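RNA methyltransferase, TrmH family (Porphyromonas gingivalis, PDB 2I6D) probably binds RNA and transfers a methyl group to it, as a putative methyltransferase of the knotted TrmH family. Local coordinates at residues 117-122 against 241-246. Residues are numbered along the deposited sequence; the frame is centred on the assembly and turned at random.
Sequences VGTILR and NVAIAT
Ile120 lays its CG1-CD1 arm against Val242, Ala243 and Thr246 at the start of a helix that runs nearly parallel to its own. The axes of the two short helical segments lie 11° from parallel and approach to 9.0 Å. Just ahead of Val242, Asn241 is the N-cap: its OD1 takes Ile244 N on a lone pair at 3.2 Å and, more weakly, Ala243 N, while ND2 bonds Asn116 OD1, which ties this helix start to the helix holding Ile120. Val242 touches the tip of the isoleucine, CG2 to Ile120 CD1 at 4.2 Å. At Ala243 the backbones come nearest, its CA 5.4 Å from that of Ile120. The side chain there is only a methyl: CB meets Thr119 CG2 at 3.7 Å, and Ile120 CG1 lies 3.8 Å from Ala243 CA. Thr119 can offer its methyl because CG2 stands anti to the backbone N, with OG1 turned back to bond Gly115 O. One turn on, Thr246 crosses Ile120 at about a right angle. Its OG1, 3.7 Å from Ile120 CG1, donates to Val242 O (2.7 Å), so the buried hydroxyl is satisfied within its own helix; Thr246 N reaches the same oxygen from the opposite face. Thr246 CG2 packs on Ile120 CG2. Ile120 rests on Leu106 and Leu108 of strand 104-109, Thr246 on Leu106, and both Val242 and Thr246 on Leu205 of strand 201-206. Two neighbouring helices thus pack side by side on one face of the parallel sheet, the alpha/beta layering of the SPOUT methyltransferase fold, whose C-terminal part forms the knot.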
loop_
_atom_site.group_PDB
_atom_site.type_symbol
_atom_site.label_atom_id
_atom_site.label_comp_id
_atom_site.label_asym_id
_atom_site.label_seq_id
_atom_site.Cartn_x
_atom_site.Cartn_y
_atom_site.Cartn_z
ATOM N N VAL A 117 2.098 -7.258 1.062
ATOM C CA VAL A 117 1.443 -6.012 0.653
ATOM C C VAL A 117 2.489 -4.940 0.350
ATOM O O VAL A 117 2.396 -4.251 -0.669
ATOM C CB VAL A 117 0.370 -5.514 1.673
ATOM C CG1 VAL A 117 -0.111 -4.094 1.319
ATOM C CG2 VAL A 117 -0.846 -6.488 1.723
ATOM N N GLY A 118 3.504 -4.833 1.210
ATOM C CA GLY A 118 4.615 -3.906 0.984
ATOM C C GLY A 118 5.325 -4.168 -0.330
ATOM O O GLY A 118 5.662 -3.231 -1.069
ATOM N N THR A 119 5.628 -5.437 -0.584
ATOM C CA THR A 119 6.287 -5.805 -1.832
ATOM C C THR A 119 5.422 -5.405 -3.030
ATOM O O THR A 119 5.946 -4.915 -4.040
ATOM C CB THR A 119 6.632 -7.299 -1.860
ATOM O OG1 THR A 119 7.494 -7.586 -0.745
ATOM C CG2 THR A 119 7.344 -7.678 -3.161
ATOM N N ILE A 120 4.126 -5.672 -2.939
ATOM C CA ILE A 120 3.177 -5.321 -4.004
ATOM C C ILE A 120 3.150 -3.814 -4.224
ATOM O O ILE A 120 3.163 -3.368 -5.374
ATOM C CB ILE A 120 1.765 -5.901 -3.754
ATOM C CG1 ILE A 120 1.810 -7.398 -4.053
ATOM C CG2 ILE A 120 0.707 -5.216 -4.662
ATOM C CD1 ILE A 120 0.665 -8.197 -3.346
ATOM N N LEU A 121 3.098 -3.039 -3.136
ATOM C CA LEU A 121 3.165 -1.580 -3.271
ATOM C C LEU A 121 4.422 -1.119 -4.019
ATOM O O LEU A 121 4.362 -0.191 -4.822
ATOM C CB LEU A 121 3.074 -0.875 -1.907
ATOM C CG LEU A 121 1.717 -0.951 -1.193
ATOM C CD1 LEU A 121 1.846 -0.287 0.193
ATOM C CD2 LEU A 121 0.624 -0.255 -2.036
ATOM N N ARG A 122 5.580 -1.705 -3.687
ATOM C CA ARG A 122 6.831 -1.348 -4.366
ATOM C C ARG A 122 6.796 -1.723 -5.844
ATOM O O ARG A 122 7.292 -0.968 -6.703
ATOM C CB ARG A 122 8.036 -1.997 -3.683
ATOM C CG ARG A 122 8.216 -1.508 -2.253
ATOM C CD ARG A 122 9.392 -2.166 -1.535
ATOM N NE ARG A 122 10.543 -2.223 -2.419
ATOM C CZ ARG A 122 11.722 -2.757 -2.115
ATOM N NH1 ARG A 122 11.951 -3.280 -0.912
ATOM N NH2 ARG A 122 12.679 -2.759 -3.030
ATOM N N ASN A 241 3.737 -17.245 -4.964
ATOM C CA ASN A 241 3.514 -16.202 -3.970
ATOM C C ASN A 241 2.756 -15.029 -4.644
ATOM O O ASN A 241 2.997 -14.727 -5.809
ATOM C CB ASN A 241 4.878 -15.769 -3.413
ATOM C CG ASN A 241 4.787 -14.512 -2.558
ATOM O OD1 ASN A 241 4.796 -13.410 -3.078
ATOM N ND2 ASN A 241 4.667 -14.685 -1.241
ATOM N N VAL A 242 1.823 -14.393 -3.930
ATOM C CA VAL A 242 0.998 -13.349 -4.556
ATOM C C VAL A 242 1.814 -12.142 -5.057
ATOM O O VAL A 242 1.480 -11.557 -6.072
ATOM C CB VAL A 242 -0.168 -12.879 -3.609
ATOM C CG1 VAL A 242 0.385 -12.312 -2.311
ATOM C CG2 VAL A 242 -1.062 -11.854 -4.329
ATOM N N ALA A 243 2.866 -11.759 -4.338
ATOM C CA ALA A 243 3.663 -10.609 -4.775
ATOM C C ALA A 243 4.459 -10.987 -6.039
ATOM O O ALA A 243 4.691 -10.158 -6.920
ATOM C CB ALA A 243 4.604 -10.159 -3.639
ATOM N N ILE A 244 4.943 -12.228 -6.088
ATOM C CA ILE A 244 5.639 -12.731 -7.277
ATOM C C ILE A 244 4.698 -12.698 -8.483
ATOM O O ILE A 244 5.062 -12.194 -9.563
ATOM C CB ILE A 244 6.205 -14.166 -7.034
ATOM C CG1 ILE A 244 7.319 -14.137 -5.971
ATOM C CG2 ILE A 244 6.652 -14.852 -8.350
ATOM C CD1 ILE A 244 8.634 -13.403 -6.449
ATOM N N ALA A 245 3.480 -13.219 -8.306
ATOM C CA ALA A 245 2.505 -13.234 -9.374
ATOM C C ALA A 245 2.188 -11.799 -9.804
ATOM O O ALA A 245 2.097 -11.509 -10.998
ATOM C CB ALA A 245 1.205 -13.965 -8.919
ATOM N N THR A 246 2.062 -10.898 -8.832
ATOM C CA THR A 246 1.774 -9.494 -9.152
ATOM C C THR A 246 2.867 -8.869 -10.038
ATOM O O THR A 246 2.571 -8.145 -10.986
ATOM C CB THR A 246 1.622 -8.677 -7.841
ATOM O OG1 THR A 246 0.547 -9.215 -7.073
ATOM C CG2 THR A 246 1.358 -7.194 -8.125
#